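Long-range contacts in Glyco_hydro_cc domain-containing protein (Cryptococcus neoformans, PDB 6UBC), which probably binds beta-1,3-glucan-type oligosaccharides through a glycoside hydrolase family 128 (subgroup VII) domain: residues N192-Y197 / A265-I270; S306-P311 / S335-N340; T369-V374 / Q407-S412; D395-F400 / T438-Y443. All blocks are in the same frame, centred on the assembly; numbering follows the deposited sequence.

Following the chain from its N terminus, contact 1 joins the loop ahead of strand 204-207 to the start of strand 268-270, closing a long loop that holds the first strands of the barrel. Contact 2 then opens and closes a shorter loop, with helices 319-322 and 324-331 between its segments, and ties strand 307-309 to 335-340. Contacts 1 and 2 meet through the neighbouring strands 268-270 and 307-309. Contact 2 reaches contact 3 where N340 meets T369. Contacts 3 and 4 cross: their segments alternate along the chain, so the strand pair 366-375/406-411 and the helix pair 386-402/431-441 interlock, with Y409 packed against V397, F400 and I440.

Contact 1 of 4, residues N192-Y197 / A265-I270; sequences NSTGSY and APQYII
In Y268, CG lies opposite the carbonyl carbon (chi1 -53°), which swings the phenol out to G195 and S196; Q267 makes the same first turn (chi1 -77°) and then runs extended, bringing its amide oxygen to T194 and G195. The setting is a beta/alpha barrel, consistent with the family: 268-270 is one of its parallel strands, and 192-197 is an irregular loop that crosses near the point where this strand begins. Y268 OH donates to S196 O at 2.8 Å, within the carbonyl plane and on a lone pair, with a C=O...donor angle of 139°. Seen from the ring, S196 O sits at the edge near the ring plane, so the acceptor lies beside the hydroxyl end of the ring. G195 lets it come close: its CA is 3.4 Å from Y268 OH, and the glycine has no side chain to stand between loop and ring. The same CA lies 3.5 Å from Q267 OE1, while T194 CB, in a poorly ordered residue, is 3.8 Å from that oxygen. Within the loop, S193 OG donates to G195 O, in the carbonyl plane, tying the loop back on itself. Deeper in, the Y268 ring meets W367, and W367 NE1 in turn donates to Y197 O, so loop and strand are also joined through a third residue. Beside this, one water donates to Q267 O at 2.8 Å and accepts only a weak bond from G195 N, at 3.5 Å.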
loop_
_atom_site.group_PDB
_atom_site.type_symbol
_atom_site.label_atom_id
_atom_site.label_comp_id
_atom_site.label_asym_id
_atom_site.label_seq_id
_atom_site.Cartn_x
_atom_site.Cartn_y
_atom_site.Cartn_z
ATOM N N ASN A 192 2.298 -0.662 22.766
ATOM C CA ASN A 192 3.251 0.096 21.905
ATOM C C ASN A 192 3.896 -0.841 20.875
ATOM O O ASN A 192 4.437 -1.929 21.215
ATOM C CB ASN A 192 4.381 0.796 22.686
ATOM C CG ASN A 192 5.062 1.914 21.908
ATOM O OD1 ASN A 192 4.501 2.446 20.934
ATOM N ND2 ASN A 192 6.282 2.269 22.325
ATOM N N SER A 193 3.932 -0.381 19.647
ATOM C CA SER A 193 4.668 -1.053 18.560
ATOM C C SER A 193 6.194 -1.181 18.817
ATOM O O SER A 193 6.920 -0.225 19.238
ATOM C CB SER A 193 4.327 -0.326 17.283
ATOM O OG SER A 193 4.334 1.094 17.423
ATOM N N THR A 194 6.737 -2.336 18.462
ATOM C CA THR A 194 8.192 -2.467 18.238
ATOM C C THR A 194 8.581 -1.624 17.027
ATOM O O THR A 194 9.797 -1.260 16.916
ATOM C CB THR A 194 8.588 -3.890 17.851
ATOM O OG1 THR A 194 7.618 -4.702 18.506
ATOM C CG2 THR A 194 10.020 -4.207 18.229
ATOM N N GLY A 195 7.609 -1.450 16.115
ATOM C CA GLY A 195 7.832 -0.802 14.826
ATOM C C GLY A 195 7.601 0.682 14.925
ATOM O O GLY A 195 6.809 1.100 15.743
ATOM N N SER A 196 8.313 1.415 14.116
ATOM C CA SER A 196 8.120 2.830 13.798
ATOM C C SER A 196 7.132 2.958 12.612
ATOM O O SER A 196 6.990 2.011 11.746
ATOM C CB SER A 196 9.434 3.434 13.549
ATOM O OG SER A 196 9.326 4.699 12.864
ATOM N N TYR A 197 6.535 4.126 12.502
ATOM C CA TYR A 197 5.565 4.438 11.422
ATOM C C TYR A 197 6.322 4.476 10.089
ATOM O O TYR A 197 5.691 4.211 9.065
ATOM C CB TYR A 197 4.813 5.719 11.736
ATOM C CG TYR A 197 3.643 5.513 12.672
ATOM C CD1 TYR A 197 3.468 4.336 13.387
ATOM C CD2 TYR A 197 2.679 6.482 12.791
ATOM C CE1 TYR A 197 2.373 4.162 14.235
ATOM C CE2 TYR A 197 1.630 6.350 13.692
ATOM C CZ TYR A 197 1.458 5.179 14.385
ATOM O OH TYR A 197 0.387 5.029 15.232
ATOM N N ALA A 265 2.575 -12.084 16.420
ATOM C CA ALA A 265 1.988 -10.760 16.211
ATOM C C ALA A 265 2.738 -10.038 15.083
ATOM O O ALA A 265 3.938 -9.774 15.155
ATOM C CB ALA A 265 1.999 -9.988 17.488
ATOM N N PRO A 266 2.053 -9.632 14.001
ATOM C CA PRO A 266 2.698 -8.770 13.014
ATOM C C PRO A 266 3.252 -7.471 13.620
ATOM O O PRO A 266 2.666 -6.969 14.601
ATOM C CB PRO A 266 1.495 -8.421 12.126
ATOM C CG PRO A 266 0.652 -9.607 12.197
ATOM C CD PRO A 266 0.669 -9.959 13.677
ATOM N N GLN A 267 4.332 -6.930 13.072
ATOM C CA GLN A 267 4.691 -5.499 13.308
ATOM C C GLN A 267 3.697 -4.562 12.612
ATOM O O GLN A 267 3.280 -3.603 13.247
ATOM C CB GLN A 267 6.095 -5.148 12.853
ATOM C CG GLN A 267 7.215 -5.623 13.802
ATOM C CD GLN A 267 8.492 -4.911 13.418
ATOM O OE1 GLN A 267 8.929 -3.993 14.102
ATOM N NE2 GLN A 267 8.998 -5.204 12.222
ATOM N N TYR A 268 3.246 -4.900 11.400
ATOM C CA TYR A 268 2.354 -4.066 10.556
ATOM C C TYR A 268 1.294 -4.943 9.883
ATOM O O TYR A 268 1.621 -6.031 9.369
ATOM C CB TYR A 268 3.162 -3.413 9.423
ATOM C CG TYR A 268 4.374 -2.649 9.887
ATOM C CD1 TYR A 268 4.273 -1.331 10.311
ATOM C CD2 TYR A 268 5.591 -3.281 10.060
ATOM C CE1 TYR A 268 5.379 -0.641 10.807
ATOM C CE2 TYR A 268 6.703 -2.592 10.523
ATOM C CZ TYR A 268 6.596 -1.272 10.919
ATOM O OH TYR A 268 7.714 -0.629 11.423
ATOM N N ILE A 269 0.058 -4.435 9.801
ATOM C CA ILE A 269 -1.023 -5.131 9.059
ATOM C C ILE A 269 -1.637 -4.147 8.089
ATOM O O ILE A 269 -2.153 -3.101 8.574
ATOM C CB ILE A 269 -2.074 -5.663 9.997
ATOM C CG1 ILE A 269 -1.512 -6.688 10.979
ATOM C CG2 ILE A 269 -3.173 -6.275 9.163
ATOM C CD1 ILE A 269 -2.386 -6.892 12.192
ATOM N N ILE A 270 -1.524 -4.427 6.793
ATOM C CA ILE A 270 -2.307 -3.681 5.770
ATOM C C ILE A 270 -3.701 -4.308 5.624
ATOM O O ILE A 270 -3.835 -5.539 5.496
ATOM C CB ILE A 270 -1.539 -3.648 4.461
ATOM C CG1 ILE A 270 -0.228 -2.897 4.643
ATOM C CG2 ILE A 270 -2.454 -3.106 3.329
ATOM C CD1 ILE A 270 0.680 -2.973 3.419
HETATM O O HOH W 1 4.561 -3.016 15.702
#

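Contact 2 of 4, residues S306-P311 / S335-N340; sequences SILISP and SWDITN
The indole of W336 has S310 CB over one face, 3.6 Å from the centroid of its five-membered ring in a CH-pi contact, and S335 OG over the opposite face, off-centre, near the ring's border. At its edge lies I338 N, and W336 NE1 donates to T339 OG1, which is tilted slightly from the ring plane; K364 adds a cation-pi contact. The carboxylate of D337 turns OD2 to L308 N, 2.9 Å away along an almost straight bond (178°) that meets the oxygen on its anti side. A water donates both to this OD2 and to S306 O, while D337 OD1 goes to K302 in a salt bridge. These groups sit at the seam between strand 307-309 and strand 339-345, successive beta strands of a beta/alpha barrel with a helical connection between them. The backbones bridge at a single place, I309 with I338. L308 O takes two donors, D337 N at 2.8 Å and I338 N at 3.1 Å, and S310 N continues the seam to I338 O. Past it, the side chains take over. N340 has CG opposite its backbone N (chi1 -176°), which lays the amide beside the other strand: ND2 donates to S310 O at 2.9 Å, with the acceptor only 4° from the amide plane, and OD1 is held by T369. S310 OG accepts from N340 N at 2.9 Å and donates to P311 O. On the apolar flank, I307 CG2 touches I338 CD1, and I309 CG1 runs alongside I338 CB.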
loop_
_atom_site.group_PDB
_atom_site.type_symbol
_atom_site.label_atom_id
_atom_site.label_comp_id
_atom_site.label_asym_id
_atom_site.label_seq_id
_atom_site.Cartn_x
_atom_site.Cartn_y
_atom_site.Cartn_z
ATOM N N SER A 306 0.561 -4.587 17.099
ATOM C CA SER A 306 0.536 -4.470 15.609
ATOM C C SER A 306 0.107 -3.047 15.254
ATOM O O SER A 306 -0.825 -2.509 15.917
ATOM C CB SER A 306 -0.352 -5.498 14.985
ATOM O OG SER A 306 0.113 -6.793 15.311
ATOM N N ILE A 307 0.803 -2.426 14.306
ATOM C CA ILE A 307 0.367 -1.146 13.695
ATOM C C ILE A 307 -0.698 -1.452 12.615
ATOM O O ILE A 307 -0.403 -2.301 11.712
ATOM C CB ILE A 307 1.570 -0.377 13.136
ATOM C CG1 ILE A 307 2.478 0.145 14.242
ATOM C CG2 ILE A 307 1.131 0.763 12.272
ATOM C CD1 ILE A 307 3.864 0.465 13.764
ATOM N N LEU A 308 -1.870 -0.797 12.681
ATOM C CA LEU A 308 -2.998 -1.067 11.763
ATOM C C LEU A 308 -3.036 -0.031 10.643
ATOM O O LEU A 308 -3.111 1.176 10.888
ATOM C CB LEU A 308 -4.312 -1.069 12.482
ATOM C CG LEU A 308 -4.380 -2.041 13.656
ATOM C CD1 LEU A 308 -5.815 -2.119 14.105
ATOM C CD2 LEU A 308 -3.840 -3.412 13.272
ATOM N N ILE A 309 -2.942 -0.531 9.415
ATOM C CA ILE A 309 -3.019 0.301 8.201
ATOM C C ILE A 309 -4.398 0.052 7.565
ATOM O O ILE A 309 -4.795 -1.079 7.386
ATOM C CB ILE A 309 -1.840 -0.020 7.293
ATOM C CG1 ILE A 309 -0.542 0.362 8.021
ATOM C CG2 ILE A 309 -1.945 0.651 5.949
ATOM C CD1 ILE A 309 0.440 -0.791 8.104
ATOM N N SER A 310 -5.083 1.106 7.179
ATOM C CA SER A 310 -6.510 1.060 6.753
ATOM C C SER A 310 -6.613 0.272 5.449
ATOM O O SER A 310 -5.612 0.042 4.750
ATOM C CB SER A 310 -7.058 2.452 6.572
ATOM O OG SER A 310 -6.697 3.043 5.346
ATOM N N PRO A 311 -7.850 -0.117 5.049
ATOM C CA PRO A 311 -8.063 -0.535 3.666
ATOM C C PRO A 311 -7.685 0.584 2.687
ATOM O O PRO A 311 -7.703 1.766 3.035
ATOM C CB PRO A 311 -9.581 -0.820 3.550
ATOM C CG PRO A 311 -10.015 -1.004 5.019
ATOM C CD PRO A 311 -9.129 -0.020 5.791
ATOM N N SER A 335 -10.113 1.949 15.428
ATOM C CA SER A 335 -9.734 2.719 14.212
ATOM C C SER A 335 -8.360 2.234 13.735
ATOM O O SER A 335 -7.666 1.448 14.439
ATOM C CB SER A 335 -9.811 4.239 14.324
ATOM O OG SER A 335 -9.787 4.841 12.970
ATOM N N TRP A 336 -7.955 2.723 12.584
ATOM C CA TRP A 336 -6.611 2.434 12.074
ATOM C C TRP A 336 -5.614 3.444 12.653
ATOM O O TRP A 336 -6.055 4.551 13.108
ATOM C CB TRP A 336 -6.605 2.434 10.560
ATOM C CG TRP A 336 -7.032 3.724 9.918
ATOM C CD1 TRP A 336 -6.209 4.757 9.592
ATOM C CD2 TRP A 336 -8.314 4.037 9.382
ATOM N NE1 TRP A 336 -6.903 5.704 8.926
ATOM C CE2 TRP A 336 -8.198 5.278 8.749
ATOM C CE3 TRP A 336 -9.538 3.386 9.340
ATOM C CZ2 TRP A 336 -9.277 5.895 8.147
ATOM C CZ3 TRP A 336 -10.613 4.011 8.745
ATOM C CH2 TRP A 336 -10.481 5.264 8.178
ATOM N N ASP A 337 -4.330 3.096 12.562
ATOM C CA ASP A 337 -3.224 4.009 12.953
ATOM C C ASP A 337 -2.785 4.846 11.750
ATOM O O ASP A 337 -2.419 6.007 11.924
ATOM C CB ASP A 337 -2.073 3.195 13.516
ATOM C CG ASP A 337 -2.444 2.396 14.717
ATOM O OD1 ASP A 337 -2.920 3.005 15.635
ATOM O OD2 ASP A 337 -2.231 1.193 14.728
ATOM N N ILE A 338 -2.772 4.210 10.573
ATOM C CA ILE A 338 -2.157 4.730 9.318
ATOM C C ILE A 338 -3.172 4.629 8.174
ATOM O O ILE A 338 -3.720 3.556 7.981
ATOM C CB ILE A 338 -0.825 4.028 9.025
ATOM C CG1 ILE A 338 0.216 4.382 10.102
ATOM C CG2 ILE A 338 -0.335 4.358 7.627
ATOM C CD1 ILE A 338 1.457 3.600 9.980
ATOM N N THR A 339 -3.415 5.752 7.502
ATOM C CA THR A 339 -4.370 5.855 6.378
ATOM C C THR A 339 -3.609 5.342 5.145
ATOM O O THR A 339 -2.499 5.794 4.866
ATOM C CB THR A 339 -4.909 7.264 6.163
ATOM O OG1 THR A 339 -5.395 7.741 7.418
ATOM C CG2 THR A 339 -6.019 7.278 5.135
ATOM N N ASN A 340 -4.234 4.398 4.454
ATOM C CA ASN A 340 -3.659 3.663 3.317
ATOM C C ASN A 340 -4.122 4.315 2.033
ATOM O O ASN A 340 -5.373 4.289 1.790
ATOM C CB ASN A 340 -4.155 2.215 3.370
ATOM C CG ASN A 340 -3.568 1.300 2.321
ATOM O OD1 ASN A 340 -2.902 1.761 1.407
ATOM N ND2 ASN A 340 -3.846 -0.011 2.452
HETATM O O HOH W 2 -0.906 0.246 17.040
#

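Contact 3 of 4, residues T369-V374 / Q407-S412; sequences TEFACV and QAYAYS
F371 and the 410-412 backbone make the closest shell: F371 N donates to A410 O at 3.1 Å, and S412 N donates to F371 O at 2.9 Å. The phenyl ring, with CG between the backbone N and the carbonyl carbon (chi1 69°), folds over the neighbouring strand, bringing CE2 to 3.3 Å from Y411 N and putting Y411 CA over one ring face. The rings of F371 and Y411 meet obliquely, their planes at 73°, while F371 CE2 also touches Y409 CD1. Nearer the start of 369-374, A410 CB lies against T369 O, and the CB atoms of E370 and S412 lie 3.8 Å apart. These are parallel neighbouring strands of the beta/alpha barrel, splayed by 54° between their directions. A second shell fixes the pieces: Y409 OH bonds E401, Y411 stacks on W421, E370 OE2 receives W225 NE1, and S412 OG is bound to G414 N. Helix 386-402 covers F371 through I396, and C373 is tied to C383 by a disulfide. Across the contact, the pairing therefore rests on two main-chain bonds, and the ring packing adds apolar contact beside them.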
loop_
_atom_site.group_PDB
_atom_site.type_symbol
_atom_site.label_atom_id
_atom_site.label_comp_id
_atom_site.label_asym_id
_atom_site.label_seq_id
_atom_site.Cartn_x
_atom_site.Cartn_y
_atom_site.Cartn_z
ATOM N N THR A 369 0.557 2.507 -0.273
ATOM C CA THR A 369 0.936 1.074 -0.375
ATOM C C THR A 369 1.070 0.677 -1.862
ATOM O O THR A 369 1.675 -0.351 -2.120
ATOM C CB THR A 369 -0.005 0.142 0.383
ATOM O OG1 THR A 369 -1.299 0.277 -0.212
ATOM C CG2 THR A 369 0.009 0.429 1.883
ATOM N N GLU A 370 0.515 1.459 -2.796
ATOM C CA GLU A 370 0.676 1.211 -4.250
ATOM C C GLU A 370 0.697 2.571 -4.912
ATOM O O GLU A 370 -0.238 3.366 -4.655
ATOM C CB GLU A 370 -0.480 0.396 -4.835
ATOM C CG GLU A 370 -0.568 -1.017 -4.358
ATOM C CD GLU A 370 -1.754 -1.814 -4.810
ATOM O OE1 GLU A 370 -2.489 -1.351 -5.740
ATOM O OE2 GLU A 370 -1.980 -2.918 -4.208
ATOM N N PHE A 371 1.703 2.892 -5.689
ATOM C CA PHE A 371 1.570 4.005 -6.647
ATOM C C PHE A 371 1.974 3.572 -8.037
ATOM O O PHE A 371 2.755 2.634 -8.185
ATOM C CB PHE A 371 2.404 5.212 -6.259
ATOM C CG PHE A 371 3.896 5.093 -6.339
ATOM C CD1 PHE A 371 4.557 5.344 -7.532
ATOM C CD2 PHE A 371 4.632 4.712 -5.229
ATOM C CE1 PHE A 371 5.935 5.199 -7.599
ATOM C CE2 PHE A 371 5.997 4.516 -5.311
ATOM C CZ PHE A 371 6.637 4.785 -6.495
ATOM N N ALA A 372 1.362 4.225 -9.011
ATOM C CA ALA A 372 1.610 3.980 -10.442
ATOM C C ALA A 372 1.320 5.215 -11.255
ATOM O O ALA A 372 0.436 5.968 -10.875
ATOM C CB ALA A 372 0.835 2.793 -10.924
ATOM N N CYS A 373 2.021 5.363 -12.387
ATOM C CA CYS A 373 1.757 6.430 -13.379
ATOM C C CYS A 373 0.514 6.024 -14.171
ATOM O O CYS A 373 0.598 5.091 -15.011
ATOM C CB CYS A 373 2.947 6.637 -14.289
ATOM S SG CYS A 373 2.870 8.170 -15.258
ATOM N N VAL A 374 -0.582 6.719 -13.966
ATOM C CA VAL A 374 -1.875 6.481 -14.650
ATOM C C VAL A 374 -2.507 7.840 -14.915
ATOM O O VAL A 374 -2.654 8.626 -13.972
ATOM C CB VAL A 374 -2.816 5.607 -13.818
ATOM C CG1 VAL A 374 -4.149 5.391 -14.481
ATOM C CG2 VAL A 374 -2.210 4.285 -13.414
ATOM N N GLN A 407 4.511 8.552 5.606
ATOM C CA GLN A 407 5.544 7.839 6.423
ATOM C C GLN A 407 6.113 6.625 5.688
ATOM O O GLN A 407 7.102 6.086 6.143
ATOM C CB GLN A 407 4.999 7.340 7.757
ATOM C CG GLN A 407 4.304 8.407 8.530
ATOM C CD GLN A 407 5.361 9.108 9.277
ATOM O OE1 GLN A 407 5.922 8.530 10.221
ATOM N NE2 GLN A 407 5.614 10.325 8.809
ATOM N N ALA A 408 5.506 6.196 4.578
ATOM C CA ALA A 408 6.023 5.063 3.785
ATOM C C ALA A 408 5.354 5.100 2.402
ATOM O O ALA A 408 4.192 5.574 2.319
ATOM C CB ALA A 408 5.762 3.746 4.526
ATOM N N TYR A 409 6.022 4.532 1.397
ATOM C CA TYR A 409 5.441 4.374 0.048
ATOM C C TYR A 409 6.079 3.158 -0.613
ATOM O O TYR A 409 7.230 2.719 -0.296
ATOM C CB TYR A 409 5.673 5.653 -0.753
ATOM C CG TYR A 409 7.136 6.000 -0.880
ATOM C CD1 TYR A 409 7.924 5.472 -1.903
ATOM C CD2 TYR A 409 7.763 6.877 -0.007
ATOM C CE1 TYR A 409 9.269 5.765 -2.033
ATOM C CE2 TYR A 409 9.112 7.196 -0.135
ATOM C CZ TYR A 409 9.878 6.631 -1.155
ATOM O OH TYR A 409 11.198 6.938 -1.335
ATOM N N ALA A 410 5.305 2.599 -1.542
ATOM C CA ALA A 410 5.712 1.413 -2.328
ATOM C C ALA A 410 5.264 1.539 -3.773
ATOM O O ALA A 410 4.043 1.700 -4.074
ATOM C CB ALA A 410 5.145 0.162 -1.692
ATOM N N TYR A 411 6.224 1.281 -4.649
ATOM C CA TYR A 411 5.998 1.066 -6.087
ATOM C C TYR A 411 5.004 -0.071 -6.319
ATOM O O TYR A 411 5.182 -1.201 -5.794
ATOM C CB TYR A 411 7.343 0.818 -6.712
ATOM C CG TYR A 411 7.412 0.869 -8.212
ATOM C CD1 TYR A 411 6.916 -0.180 -8.990
ATOM C CD2 TYR A 411 7.958 1.945 -8.855
ATOM C CE1 TYR A 411 7.044 -0.156 -10.364
ATOM C CE2 TYR A 411 8.111 1.976 -10.226
ATOM C CZ TYR A 411 7.617 0.944 -10.990
ATOM O OH TYR A 411 7.775 0.975 -12.340
ATOM N N SER A 412 3.964 0.173 -7.130
ATOM C CA SER A 412 2.950 -0.861 -7.398
ATOM C C SER A 412 3.513 -1.859 -8.390
ATOM O O SER A 412 3.940 -1.413 -9.472
ATOM C CB SER A 412 1.695 -0.252 -7.921
ATOM O OG SER A 412 0.764 -1.281 -8.163
#

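Contact 4 of 4, residues D395-F400 / T438-Y443; sequences DIVALF and TAISQY
V397 on helix 386-402 and A439 on helix 431-441 bring the two backbones nearest, their CA atoms 6.5 Å apart. The pair belongs to the helical outer layer of the beta/alpha barrel, where both helices cover strand 406-411 through Y409. V397 carries the contact. With CG1 opposite its own backbone N (chi1 165°), that methyl reaches across to three residues: A439 CB at 3.9 Å, I440 CG2 at 4.2 Å and Y443 CE2 at 4.0 Å. CG2 also approaches A439 CB, so the alanine methyl faces the branched end of the valine. I440 turns CG2 to the valine while the rest of its chain leads away. Y443 follows the helix in a turn held by its N bonded to I440 O, and turns its ring toward the other helix, CE2 against V397 and OH beside A398; V397 CG1 approaches that ring obliquely. The side-chain packing round V397 is apolar, and no direct hydrogen bond joins the segments. Farther along the ring, the phenol oxygen Y443 OH lies 3.6 Å from A398 CA. There a water joins helix 386-402 to the tyrosine that follows helix 431-441, donating to A398 O at 2.8 Å and standing 2.7 Å from Y443 OH.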
loop_
_atom_site.group_PDB
_atom_site.type_symbol
_atom_site.label_atom_id
_atom_site.label_comp_id
_atom_site.label_asym_id
_atom_site.label_seq_id
_atom_site.Cartn_x
_atom_site.Cartn_y
_atom_site.Cartn_z
ATOM N N ASP A 395 10.004 12.277 -9.636
ATOM C CA ASP A 395 9.200 13.342 -9.027
ATOM C C ASP A 395 8.490 12.822 -7.782
ATOM O O ASP A 395 8.438 13.540 -6.761
ATOM C CB ASP A 395 8.184 13.946 -9.985
ATOM C CG ASP A 395 8.739 14.873 -11.072
ATOM O OD1 ASP A 395 9.903 15.237 -10.988
ATOM O OD2 ASP A 395 7.984 15.205 -11.990
ATOM N N ILE A 396 7.828 11.668 -7.862
ATOM C CA ILE A 396 6.954 11.213 -6.767
ATOM C C ILE A 396 7.843 10.781 -5.592
ATOM O O ILE A 396 7.457 10.963 -4.405
ATOM C CB ILE A 396 5.946 10.121 -7.246
ATOM C CG1 ILE A 396 4.729 10.147 -6.313
ATOM C CG2 ILE A 396 6.563 8.731 -7.355
ATOM C CD1 ILE A 396 3.613 9.180 -6.706
ATOM N N VAL A 397 8.993 10.182 -5.870
ATOM C CA VAL A 397 9.907 9.748 -4.772
ATOM C C VAL A 397 10.409 10.986 -4.011
ATOM O O VAL A 397 10.279 11.000 -2.753
ATOM C CB VAL A 397 11.032 8.859 -5.299
ATOM C CG1 VAL A 397 12.148 8.740 -4.244
ATOM C CG2 VAL A 397 10.501 7.479 -5.731
ATOM N N ALA A 398 10.794 12.045 -4.720
ATOM C CA ALA A 398 11.170 13.337 -4.101
ATOM C C ALA A 398 10.035 13.958 -3.285
ATOM O O ALA A 398 10.299 14.386 -2.118
ATOM C CB ALA A 398 11.671 14.275 -5.144
ATOM N N LEU A 399 8.824 13.984 -3.825
ATOM C CA LEU A 399 7.637 14.471 -3.126
ATOM C C LEU A 399 7.447 13.666 -1.850
ATOM O O LEU A 399 7.229 14.272 -0.789
ATOM C CB LEU A 399 6.418 14.320 -4.037
ATOM C CG LEU A 399 5.148 15.001 -3.555
ATOM C CD1 LEU A 399 4.211 15.215 -4.717
ATOM C CD2 LEU A 399 4.406 14.174 -2.509
ATOM N N PHE A 400 7.377 12.339 -1.929
ATOM C CA PHE A 400 7.065 11.515 -0.749
ATOM C C PHE A 400 8.148 11.737 0.331
ATOM O O PHE A 400 7.784 11.890 1.498
ATOM C CB PHE A 400 6.982 10.032 -1.098
ATOM C CG PHE A 400 5.792 9.607 -1.907
ATOM C CD1 PHE A 400 4.578 10.264 -1.872
ATOM C CD2 PHE A 400 5.900 8.524 -2.752
ATOM C CE1 PHE A 400 3.479 9.777 -2.567
ATOM C CE2 PHE A 400 4.822 8.069 -3.482
ATOM C CZ PHE A 400 3.590 8.651 -3.357
ATOM N N THR A 438 17.256 3.843 -8.255
ATOM C CA THR A 438 18.161 5.008 -8.231
ATOM C C THR A 438 17.563 6.134 -7.412
ATOM O O THR A 438 18.284 6.710 -6.611
ATOM C CB THR A 438 18.483 5.490 -9.645
ATOM O OG1 THR A 438 19.132 4.408 -10.312
ATOM C CG2 THR A 438 19.377 6.694 -9.595
ATOM N N ALA A 439 16.292 6.423 -7.593
ATOM C CA ALA A 439 15.609 7.502 -6.847
ATOM C C ALA A 439 15.626 7.179 -5.343
ATOM O O ALA A 439 16.002 8.066 -4.549
ATOM C CB ALA A 439 14.218 7.702 -7.387
ATOM N N ILE A 440 15.283 5.973 -4.900
ATOM C CA ILE A 440 15.154 5.746 -3.449
ATOM C C ILE A 440 16.584 5.667 -2.885
ATOM O O ILE A 440 16.757 5.994 -1.737
ATOM C CB ILE A 440 14.323 4.508 -3.150
ATOM C CG1 ILE A 440 14.969 3.198 -3.630
ATOM C CG2 ILE A 440 12.925 4.650 -3.727
ATOM C CD1 ILE A 440 14.217 1.974 -3.180
ATOM N N SER A 441 17.584 5.341 -3.704
ATOM C CA SER A 441 18.988 5.161 -3.247
ATOM C C SER A 441 19.612 6.525 -2.908
ATOM O O SER A 441 20.622 6.554 -2.133
ATOM C CB SER A 441 19.830 4.378 -4.285
ATOM O OG SER A 441 19.394 3.012 -4.272
ATOM N N GLN A 442 19.046 7.620 -3.386
ATOM C CA GLN A 442 19.528 8.966 -3.007
ATOM C C GLN A 442 19.258 9.226 -1.518
ATOM O O GLN A 442 19.927 10.092 -0.945
ATOM C CB GLN A 442 18.764 10.060 -3.721
ATOM C CG GLN A 442 18.904 10.003 -5.219
ATOM C CD GLN A 442 17.899 10.971 -5.789
ATOM O OE1 GLN A 442 16.653 10.754 -5.807
ATOM N NE2 GLN A 442 18.442 12.083 -6.192
ATOM N N TYR A 443 18.323 8.510 -0.920
ATOM C CA TYR A 443 17.859 8.736 0.487
ATOM C C TYR A 443 18.461 7.715 1.439
ATOM O O TYR A 443 18.857 8.092 2.535
ATOM C CB TYR A 443 16.321 8.760 0.565
ATOM C CG TYR A 443 15.746 9.890 -0.245
ATOM C CD1 TYR A 443 15.619 11.166 0.293
ATOM C CD2 TYR A 443 15.431 9.726 -1.592
ATOM C CE1 TYR A 443 15.213 12.246 -0.477
ATOM C CE2 TYR A 443 14.993 10.795 -2.349
ATOM C CZ TYR A 443 14.892 12.054 -1.803
ATOM O OH TYR A 443 14.458 13.102 -2.552
HETATM O O HOH W 3 12.895 14.997 -1.358
#